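Local coordinates for protein plasmodium falciparum gamete antigen 27/25 (Plasmodium falciparum, PDB 1N81) that is of unknown molecular function, is essential for sexual development of the malaria parasite at the gametocyte stage, and may act as a dimer, at residues E22-S27 / Q61-Y66. Numbering follows the deposited sequence.
Sequences EFHACS and QNRYNY
At the Schellman motif that ends helix 50-63, two consecutive side chains, Arg63 and Tyr64, reach across to His24 on helix 13-35. The phenol leads: Tyr64 OH sits over one face of the His24 imidazole, 3.0 Å from CD2, with Tyr64 CZ following at 3.8 Å from that carbon. The rings themselves are oblique, planes at 44° and centroids 5.3 Å apart, neither stacked nor edge-to-face. Arg63 crosses the His24 side chain at about a right angle, guanidinium and imidazole planes 71° apart. With CG anti to the backbone N (chi1 177°), its extended chain carries the guanidinium to the imidazole, where NH1 lies 3.6 Å from His24 ND1. Tyr64 OH also stands 3.3 Å above the guanidinium plane, over its centre, so one oxygen touches both groups. The flat imidazole offers the hydroxyl a face; the tyrosine ring spans the distance while its polar end stays at the surface; the extended arginine keeps its charge exposed. The backbones stay apart, His24 CA to Arg63 CA being 9.9 Å. Tyr64 leaves helical geometry first; Asn65 takes positive phi as C-prime residue, and Tyr66 N to Gln61 O (2.8 Å) and Asn65 N to Asn62 O (2.9 Å) complete the motif. Nearby, Tyr66 packs on Val18 and Ile21, Phe23 on Ile113, and Glu22 is salt-bridged to Arg84. This is a polar surface contact between a Schellman-capped helix end and the flank of a long helix in the all-helical Pfg27 fold.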
ATOM      1  N   GLU A  22       1.488  -5.216  -3.922  1.00 32.87           N
ATOM      2  CA  GLU A  22       2.389  -4.138  -3.506  1.00 31.30           C
ATOM      3  C   GLU A  22       3.060  -4.420  -2.168  1.00 37.54           C
ATOM      4  O   GLU A  22       4.268  -4.274  -2.021  1.00 37.33           O
ATOM      5  CB  GLU A  22       1.601  -2.819  -3.371  1.00 29.41           C
ATOM      6  CG  GLU A  22       2.392  -1.688  -2.673  1.00 33.84           C
ATOM      7  CD  GLU A  22       1.903  -0.273  -3.016  1.00 31.86           C
ATOM      8  OE1 GLU A  22       2.414   0.704  -2.414  1.00 38.33           O
ATOM      9  OE2 GLU A  22       1.025  -0.129  -3.889  1.00 31.56           O
ATOM     10  N   PHE A  23       2.276  -4.837  -1.185  1.00 32.77           N
ATOM     11  CA  PHE A  23       2.869  -5.057   0.115  1.00 30.56           C
ATOM     12  C   PHE A  23       3.724  -6.318   0.230  1.00 37.06           C
ATOM     13  O   PHE A  23       4.703  -6.303   0.956  1.00 36.26           O
ATOM     14  CB  PHE A  23       1.781  -4.969   1.209  1.00 26.17           C
ATOM     15  CG  PHE A  23       1.311  -3.552   1.472  1.00 33.92           C
ATOM     16  CD1 PHE A  23       0.202  -3.028   0.800  1.00 27.18           C
ATOM     17  CD2 PHE A  23       2.037  -2.710   2.311  1.00 35.45           C
ATOM     18  CE1 PHE A  23      -0.183  -1.683   0.953  1.00 32.94           C
ATOM     19  CE2 PHE A  23       1.663  -1.334   2.481  1.00 33.77           C
ATOM     20  CZ  PHE A  23       0.542  -0.825   1.795  1.00 32.21           C
ATOM     21  N   HIS A  24       3.380  -7.400  -0.475  1.00 37.58           N
ATOM     22  CA  HIS A  24       4.236  -8.592  -0.409  1.00 40.62           C
ATOM     23  C   HIS A  24       5.481  -8.326  -1.221  1.00 36.39           C
ATOM     24  O   HIS A  24       6.585  -8.754  -0.858  1.00 32.89           O
ATOM     25  CB  HIS A  24       3.520  -9.842  -0.933  1.00 42.73           C
ATOM     26  CG  HIS A  24       2.570 -10.437   0.058  1.00 51.50           C
ATOM     27  ND1 HIS A  24       2.945 -11.423   0.948  1.00 54.74           N
ATOM     28  CD2 HIS A  24       1.283 -10.130   0.363  1.00 45.59           C
ATOM     29  CE1 HIS A  24       1.935 -11.692   1.756  1.00 56.97           C
ATOM     30  NE2 HIS A  24       0.911 -10.921   1.425  1.00 47.68           N
ATOM     31  N   ALA A  25       5.331  -7.587  -2.314  1.00 35.62           N
ATOM     32  CA  ALA A  25       6.522  -7.277  -3.099  1.00 32.74           C
ATOM     33  C   ALA A  25       7.453  -6.422  -2.211  1.00 38.74           C
ATOM     34  O   ALA A  25       8.681  -6.567  -2.246  1.00 33.58           O
ATOM     35  CB  ALA A  25       6.152  -6.503  -4.398  1.00 33.30           C
ATOM     36  N   CYS A  26       6.865  -5.540  -1.408  1.00 37.66           N
ATOM     37  CA  CYS A  26       7.655  -4.680  -0.533  1.00 39.11           C
ATOM     38  C   CYS A  26       8.348  -5.539   0.553  1.00 35.38           C
ATOM     39  O   CYS A  26       9.547  -5.404   0.782  1.00 34.01           O
ATOM     40  CB  CYS A  26       6.761  -3.597   0.108  1.00 34.56           C
ATOM     41  SG  CYS A  26       7.713  -2.293   0.974  1.00 36.05           S
ATOM     42  N   SER A  27       7.587  -6.410   1.207  1.00 32.47           N
ATOM     43  CA  SER A  27       8.140  -7.287   2.225  1.00 36.15           C
ATOM     44  C   SER A  27       9.277  -8.107   1.610  1.00 36.96           C
ATOM     45  O   SER A  27      10.370  -8.157   2.163  1.00 47.28           O
ATOM     46  CB  SER A  27       7.048  -8.204   2.767  1.00 36.87           C
ATOM     47  OG  SER A  27       7.575  -9.060   3.782  1.00 47.38           O
ATOM     48  N   GLN A  61       2.537 -10.072  -8.960  1.00 37.68           N
ATOM     49  CA  GLN A  61       1.363 -10.025  -9.803  1.00 45.21           C
ATOM     50  C   GLN A  61       1.097 -11.466 -10.295  1.00 54.20           C
ATOM     51  O   GLN A  61      -0.051 -11.926 -10.441  1.00 45.75           O
ATOM     52  CB  GLN A  61       1.630  -9.146 -11.003  1.00 46.57           C
ATOM     53  CG  GLN A  61       1.531  -7.698 -10.715  1.00 41.46           C
ATOM     54  CD  GLN A  61       1.773  -6.875 -11.941  1.00 45.06           C
ATOM     55  OE1 GLN A  61       2.870  -6.862 -12.475  1.00 56.55           O
ATOM     56  NE2 GLN A  61       0.746  -6.184 -12.400  1.00 51.25           N
ATOM     57  N   ASN A  62       2.182 -12.177 -10.555  1.00 44.68           N
ATOM     58  CA  ASN A  62       2.078 -13.556 -11.004  1.00 45.95           C
ATOM     59  C   ASN A  62       1.582 -14.408  -9.832  1.00 50.79           C
ATOM     60  O   ASN A  62       0.645 -15.188  -9.986  1.00 58.93           O
ATOM     61  CB  ASN A  62       3.439 -14.046 -11.483  1.00 51.82           C
ATOM     62  CG  ASN A  62       3.343 -15.326 -12.282  1.00 62.72           C
ATOM     63  OD1 ASN A  62       3.741 -15.372 -13.445  1.00 63.86           O
ATOM     64  ND2 ASN A  62       2.807 -16.369 -11.668  1.00 56.01           N
ATOM     65  N   ARG A  63       2.185 -14.244  -8.657  1.00 51.37           N
ATOM     66  CA  ARG A  63       1.757 -15.010  -7.480  1.00 52.31           C
ATOM     67  C   ARG A  63       0.283 -14.815  -7.119  1.00 53.67           C
ATOM     68  O   ARG A  63      -0.383 -15.749  -6.683  1.00 50.37           O
ATOM     69  CB  ARG A  63       2.613 -14.659  -6.251  1.00 61.04           C
ATOM     70  CG  ARG A  63       2.155 -15.370  -4.976  1.00 59.86           C
ATOM     71  CD  ARG A  63       2.896 -14.924  -3.712  1.00 66.27           C
ATOM     72  NE  ARG A  63       2.259 -15.482  -2.513  1.00 74.52           N
ATOM     73  CZ  ARG A  63       2.595 -15.197  -1.252  1.00 77.46           C
ATOM     74  NH1 ARG A  63       3.586 -14.353  -0.983  1.00 71.15           N
ATOM     75  NH2 ARG A  63       1.918 -15.750  -0.248  1.00 66.46           N
ATOM     76  N   TYR A  64      -0.231 -13.602  -7.258  1.00 43.71           N
ATOM     77  CA  TYR A  64      -1.636 -13.394  -6.936  1.00 45.18           C
ATOM     78  C   TYR A  64      -2.489 -13.431  -8.189  1.00 50.24           C
ATOM     79  O   TYR A  64      -3.634 -13.008  -8.162  1.00 44.41           O
ATOM     80  CB  TYR A  64      -1.868 -12.070  -6.195  1.00 41.05           C
ATOM     81  CG  TYR A  64      -1.274 -12.105  -4.816  1.00 44.44           C
ATOM     82  CD1 TYR A  64       0.068 -11.775  -4.607  1.00 45.64           C
ATOM     83  CD2 TYR A  64      -2.022 -12.576  -3.727  1.00 43.38           C
ATOM     84  CE1 TYR A  64       0.662 -11.924  -3.345  1.00 57.20           C
ATOM     85  CE2 TYR A  64      -1.441 -12.725  -2.464  1.00 44.75           C
ATOM     86  CZ  TYR A  64      -0.097 -12.401  -2.284  1.00 47.81           C
ATOM     87  OH  TYR A  64       0.509 -12.601  -1.074  1.00 53.81           O
ATOM     88  N   ASN A  65      -1.918 -13.924  -9.289  1.00 41.34           N
ATOM     89  CA  ASN A  65      -2.645 -14.041 -10.551  1.00 49.70           C
ATOM     90  C   ASN A  65      -3.457 -12.805 -10.873  1.00 47.89           C
ATOM     91  O   ASN A  65      -4.646 -12.897 -11.164  1.00 44.41           O
ATOM     92  CB  ASN A  65      -3.602 -15.234 -10.506  1.00 54.42           C
ATOM     93  CG  ASN A  65      -2.930 -16.487 -10.046  1.00 77.62           C
ATOM     94  OD1 ASN A  65      -2.007 -16.985 -10.694  1.00 89.85           O
ATOM     95  ND2 ASN A  65      -3.379 -17.012  -8.911  1.00 85.19           N
ATOM     96  N   TYR A  66      -2.835 -11.642 -10.829  1.00 51.36           N
ATOM     97  CA  TYR A  66      -3.575 -10.436 -11.130  1.00 42.69           C
ATOM     98  C   TYR A  66      -2.699  -9.573 -12.005  1.00 51.92           C
ATOM     99  O   TYR A  66      -1.745  -8.948 -11.522  1.00 54.76           O
ATOM    100  CB  TYR A  66      -3.939  -9.711  -9.832  1.00 41.16           C
ATOM    101  CG  TYR A  66      -4.953  -8.607 -10.052  1.00 35.42           C
ATOM    102  CD1 TYR A  66      -6.311  -8.898 -10.277  1.00 40.42           C
ATOM    103  CD2 TYR A  66      -4.547  -7.285 -10.123  1.00 33.93           C
ATOM    104  CE1 TYR A  66      -7.235  -7.871 -10.572  1.00 46.16           C
ATOM    105  CE2 TYR A  66      -5.452  -6.259 -10.422  1.00 42.62           C
ATOM    106  CZ  TYR A  66      -6.795  -6.555 -10.647  1.00 40.35           C
ATOM    107  OH  TYR A  66      -7.657  -5.515 -10.943  1.00 45.60           O
TER